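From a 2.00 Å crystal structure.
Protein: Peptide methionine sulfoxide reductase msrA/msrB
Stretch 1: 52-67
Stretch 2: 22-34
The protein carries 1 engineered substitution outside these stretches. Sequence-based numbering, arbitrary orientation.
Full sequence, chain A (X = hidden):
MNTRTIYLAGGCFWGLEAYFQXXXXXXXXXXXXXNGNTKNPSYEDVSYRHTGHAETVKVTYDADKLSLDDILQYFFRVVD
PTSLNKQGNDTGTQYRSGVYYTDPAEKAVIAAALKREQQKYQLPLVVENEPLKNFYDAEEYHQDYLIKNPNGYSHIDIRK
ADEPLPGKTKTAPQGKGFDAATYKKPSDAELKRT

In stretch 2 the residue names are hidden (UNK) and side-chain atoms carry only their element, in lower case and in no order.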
# COMPACT_ATOMS: atom_id res chain seq x y z
N GLY A 52 3.32 -8.68 13.94
CA GLY A 52 2.07 -8.68 13.18
C GLY A 52 1.76 -7.53 12.25
O GLY A 52 0.70 -7.51 11.62
N HIS A 53 2.67 -6.56 12.15
CA HIS A 53 2.48 -5.39 11.29
C HIS A 53 2.56 -5.75 9.81
O HIS A 53 3.24 -6.70 9.43
CB HIS A 53 3.56 -4.34 11.57
CG HIS A 53 3.56 -3.83 12.97
ND1 HIS A 53 2.96 -2.64 13.33
CD2 HIS A 53 4.07 -4.34 14.11
CE1 HIS A 53 3.10 -2.44 14.62
NE2 HIS A 53 3.77 -3.46 15.12
N ALA A 54 1.89 -4.96 8.99
CA ALA A 54 1.91 -5.16 7.55
C ALA A 54 2.81 -4.07 6.95
O ALA A 54 2.76 -2.92 7.40
CB ALA A 54 0.51 -5.02 6.99
N GLU A 55 3.64 -4.42 5.97
CA GLU A 55 4.46 -3.40 5.35
C GLU A 55 3.44 -2.56 4.59
O GLU A 55 2.69 -3.07 3.76
CB GLU A 55 5.52 -4.04 4.44
CG GLU A 55 6.75 -4.46 5.24
CD GLU A 55 7.87 -5.03 4.40
OE1 GLU A 55 8.04 -4.58 3.25
OE2 GLU A 55 8.59 -5.92 4.90
N THR A 56 3.41 -1.28 4.92
CA THR A 56 2.43 -0.36 4.36
C THR A 56 3.06 0.93 3.86
O THR A 56 4.12 1.34 4.31
CB THR A 56 1.39 -0.02 5.46
OG1 THR A 56 0.80 -1.24 5.96
CG2 THR A 56 0.29 0.89 4.93
N VAL A 57 2.39 1.56 2.90
CA VAL A 57 2.86 2.82 2.36
C VAL A 57 1.78 3.86 2.62
O VAL A 57 0.65 3.72 2.16
CB VAL A 57 3.11 2.73 0.83
CG1 VAL A 57 3.51 4.10 0.29
CG2 VAL A 57 4.22 1.72 0.54
N LYS A 58 2.14 4.90 3.38
CA LYS A 58 1.21 5.98 3.69
C LYS A 58 1.28 6.93 2.49
O LYS A 58 2.29 7.58 2.27
CB LYS A 58 1.65 6.71 4.97
CG LYS A 58 0.82 7.93 5.34
CD LYS A 58 1.29 8.56 6.65
CE LYS A 58 2.64 9.25 6.52
NZ LYS A 58 2.58 10.56 5.80
N VAL A 59 0.19 6.99 1.72
CA VAL A 59 0.14 7.83 0.54
C VAL A 59 -0.62 9.12 0.74
O VAL A 59 -1.79 9.11 1.13
CB VAL A 59 -0.51 7.07 -0.65
CG1 VAL A 59 -0.53 7.96 -1.90
CG2 VAL A 59 0.26 5.78 -0.92
N THR A 60 0.05 10.24 0.49
CA THR A 60 -0.56 11.56 0.61
C THR A 60 -0.73 12.07 -0.81
O THR A 60 0.23 12.14 -1.58
CB THR A 60 0.34 12.53 1.40
OG1 THR A 60 0.53 12.03 2.73
CG2 THR A 60 -0.30 13.92 1.47
N TYR A 61 -1.96 12.42 -1.18
CA TYR A 61 -2.23 12.89 -2.53
C TYR A 61 -2.97 14.22 -2.57
O TYR A 61 -3.57 14.65 -1.59
CB TYR A 61 -3.01 11.82 -3.30
CG TYR A 61 -4.31 11.40 -2.65
CD1 TYR A 61 -5.54 11.92 -3.08
CD2 TYR A 61 -4.31 10.49 -1.59
CE1 TYR A 61 -6.74 11.53 -2.47
CE2 TYR A 61 -5.50 10.10 -0.98
CZ TYR A 61 -6.71 10.62 -1.42
OH TYR A 61 -7.89 10.23 -0.81
N ASP A 62 -2.90 14.87 -3.73
CA ASP A 62 -3.56 16.15 -3.95
C ASP A 62 -5.03 15.85 -4.21
O ASP A 62 -5.39 15.34 -5.27
CB ASP A 62 -2.95 16.85 -5.17
CG ASP A 62 -3.48 18.26 -5.36
OD1 ASP A 62 -4.71 18.46 -5.19
OD2 ASP A 62 -2.68 19.16 -5.69
N ALA A 63 -5.87 16.16 -3.23
CA ALA A 63 -7.31 15.90 -3.33
C ALA A 63 -7.95 16.56 -4.55
O ALA A 63 -9.02 16.14 -4.99
CB ALA A 63 -8.00 16.37 -2.05
N ASP A 64 -7.30 17.58 -5.10
CA ASP A 64 -7.84 18.26 -6.27
C ASP A 64 -7.40 17.61 -7.59
O ASP A 64 -7.91 17.96 -8.65
CB ASP A 64 -7.44 19.74 -6.26
CG ASP A 64 -8.19 20.53 -5.20
OD1 ASP A 64 -9.41 20.32 -5.07
OD2 ASP A 64 -7.56 21.35 -4.50
N LYS A 65 -6.47 16.68 -7.52
CA LYS A 65 -6.01 15.99 -8.72
C LYS A 65 -6.50 14.55 -8.74
O LYS A 65 -6.97 14.06 -9.77
CB LYS A 65 -4.48 15.97 -8.80
CG LYS A 65 -3.81 17.27 -9.18
CD LYS A 65 -2.37 16.99 -9.60
CE LYS A 65 -1.60 18.26 -9.89
NZ LYS A 65 -1.40 19.05 -8.65
N LEU A 66 -6.37 13.87 -7.61
CA LEU A 66 -6.76 12.47 -7.50
C LEU A 66 -7.81 12.21 -6.43
O LEU A 66 -7.78 12.81 -5.36
CB LEU A 66 -5.53 11.61 -7.19
CG LEU A 66 -4.35 11.67 -8.17
CD1 LEU A 66 -3.14 10.99 -7.56
CD2 LEU A 66 -4.75 11.01 -9.49
N SER A 67 -8.74 11.31 -6.75
CA SER A 67 -9.79 10.92 -5.81
C SER A 67 -9.32 9.61 -5.18
O SER A 67 -8.40 8.96 -5.69
CB SER A 67 -11.10 10.69 -6.56
OG SER A 67 -11.01 9.55 -7.41
N UNK A 22 5.94 7.99 -8.49
CA UNK A 22 5.96 8.38 -9.90
C UNK A 22 4.64 8.95 -10.41
O UNK A 22 4.57 9.48 -11.51
c UNK A 22 8.66 5.78 -14.09
n UNK A 22 8.31 6.12 -15.32
c UNK A 22 6.33 7.18 -10.79
c UNK A 22 8.09 5.62 -11.69
n UNK A 22 9.86 5.27 -13.86
c UNK A 22 7.79 6.76 -10.72
n UNK A 22 7.80 5.96 -13.08
N UNK A 23 3.59 8.86 -9.60
CA UNK A 23 2.27 9.35 -10.02
C UNK A 23 2.01 10.82 -9.71
O UNK A 23 2.14 11.26 -8.57
c UNK A 23 1.37 7.01 -9.75
c UNK A 23 -0.21 8.96 -9.83
c UNK A 23 0.43 6.06 -9.05
c UNK A 23 1.16 8.49 -9.37
N UNK A 24 1.64 11.57 -10.75
CA UNK A 24 1.33 13.00 -10.61
C UNK A 24 0.07 13.13 -9.74
O UNK A 24 -0.99 12.59 -10.08
c UNK A 24 1.10 13.62 -11.99
o UNK A 24 -0.26 15.49 -12.57
o UNK A 24 1.45 15.86 -11.24
c UNK A 24 0.74 15.10 -11.92
N UNK A 25 0.19 13.84 -8.63
CA UNK A 25 -0.94 14.00 -7.73
C UNK A 25 -0.56 13.45 -6.37
O UNK A 25 -1.17 13.78 -5.35
N UNK A 26 0.44 12.58 -6.35
CA UNK A 26 0.93 12.00 -5.11
C UNK A 26 2.06 12.90 -4.65
O UNK A 26 3.10 12.99 -5.31
c UNK A 26 2.11 10.07 -4.05
c UNK A 26 0.30 9.66 -5.72
c UNK A 26 1.46 10.58 -5.32
N UNK A 27 1.85 13.57 -3.52
CA UNK A 27 2.85 14.49 -3.00
C UNK A 27 3.83 13.86 -2.01
O UNK A 27 4.87 14.44 -1.72
c UNK A 27 2.17 15.72 -2.37
c UNK A 27 1.37 16.45 -3.45
c UNK A 27 1.24 15.30 -1.25
N UNK A 28 3.51 12.67 -1.51
CA UNK A 28 4.39 11.98 -0.58
C UNK A 28 3.98 10.51 -0.44
O UNK A 28 2.80 10.17 -0.58
c UNK A 28 5.56 12.29 1.67
c UNK A 28 4.35 12.65 0.79
o UNK A 28 5.51 12.59 2.88
o UNK A 28 6.54 11.73 1.15
N UNK A 29 4.96 9.65 -0.18
CA UNK A 29 4.72 8.22 0.01
C UNK A 29 5.75 7.76 1.02
O UNK A 29 6.95 7.72 0.73
c UNK A 29 4.88 7.47 -1.31
N UNK A 30 5.28 7.41 2.21
CA UNK A 30 6.14 6.98 3.31
C UNK A 30 5.93 5.50 3.66
O UNK A 30 4.81 5.08 3.96
c UNK A 30 6.19 9.29 4.28
c UNK A 30 5.87 7.83 4.57
c UNK A 30 6.70 7.33 5.74
N UNK A 31 7.01 4.73 3.63
CA UNK A 31 6.92 3.31 3.97
C UNK A 31 6.93 3.15 5.48
O UNK A 31 7.62 3.87 6.20
c UNK A 31 8.10 2.54 3.35
o UNK A 31 7.96 2.43 1.95
N UNK A 32 6.16 2.18 5.97
CA UNK A 32 6.08 1.94 7.40
C UNK A 32 5.43 0.62 7.75
O UNK A 32 5.19 -0.22 6.88
N UNK A 33 5.14 0.44 9.04
CA UNK A 33 4.54 -0.78 9.57
C UNK A 33 3.18 -0.45 10.16
O UNK A 33 3.08 0.39 11.06
c UNK A 33 7.84 -0.43 10.79
c UNK A 33 8.69 -2.14 8.78
c UNK A 33 6.92 -1.32 10.22
o UNK A 33 10.89 -1.25 8.93
c UNK A 33 9.58 -1.25 9.36
c UNK A 33 9.17 -0.39 10.36
c UNK A 33 5.47 -1.34 10.65
c UNK A 33 7.37 -2.17 9.21
N UNK A 34 2.13 -1.10 9.66
CA UNK A 34 0.78 -0.81 10.12
C UNK A 34 -0.01 -1.96 10.71
O UNK A 34 0.22 -3.13 10.39
c UNK A 34 -0.01 -0.20 8.97

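Position 22 carries three carbons, a nitrogen, then a carbon holding two more nitrogens; this guanidinium chain lies beyond reach of stretch 1 and is Arg22. At 23, four carbons fork at the first, one arm two carbons long and the short arm reaching Leu66: Ile23, with CG2 4.2 Å from Leu66 CD1. Position 24 has two carbons, the second bearing two oxygens, one of them near the Lys65 chain, and no further carbon, so it is Asp24; its OD2 lies 3.9 Å from Lys65 CD.

Position 25 has no side-chain atoms. Its CA packs 3.7 Å from Leu66 CD1, where an ideal CB would clash at 2.6 Å, and phi near 121° would also jam that CB against the preceding carbonyl: Gly25. It sits in a type II turn running from Ile23 to position 26, and its O accepts a short 2.6 Å hydrogen bond from Asp62 N.

Position 26 is one carbon carrying two, which reach Val59 and Leu66: Val26; its CG1 is 4.0 Å from Val59 CG1 and its CG2 4.1 Å from Leu66 CD1. The same three-carbon fork at 27, one tip against the Thr60 methyl, gives Val27, whose CG2 comes within 3.4 Å of Thr60 CG2. Position 28 has two carbons, the second carrying two oxygens, and its CB is 4.1 Å from Thr60 CB, hence Asp28.

A single carbon at 29, 4.0 Å as CB from Val57 CG1, makes Ala29. At 30 another three-carbon fork sets its CB 4.0 Å from Lys58 CE: Val30. One carbon and one oxygen at 31, the oxygen facing Val57, identify Ser31, with OG 4.1 Å from Val57 CG2. Position 32 is bare; here an ideal CB would stay 4.3 Å from Thr56 O, so this contact alone does not demand glycine, yet it is Gly32. At 33 a carbon leads to a six-carbon ring bearing an oxygen, and its CB lies 3.7 Å from His53 CB: Tyr33. The lone carbon at 34, a CB touching Thr56 OG1 at 3.3 Å, is Ala34.

The contact is an antiparallel strand pair. Reciprocal hydrogen bonds at Ala54-Ala34, Thr56-Gly32, Lys58-Val30 and Thr60-Asp28 set the register, although Asp28 N to Thr60 O is weak at 3.3 Å. Thr60 O also accepts from Val27 N at 2.9 Å, because a bulge shifts the register by one before Tyr61 pairs with Val26. Side chains alternate: Val57, Val59, Val26 and Ala29 share one face, Lys58, Thr60, Asp28 and Val30 the other. The design rule is a backbone ladder, bulged near one end, whose side chains alternate between two faces, ended by a turn whose Gly25 leaves room for Leu66.

Stretch 2, residues 22-34: RIDGVVDAVSGYA
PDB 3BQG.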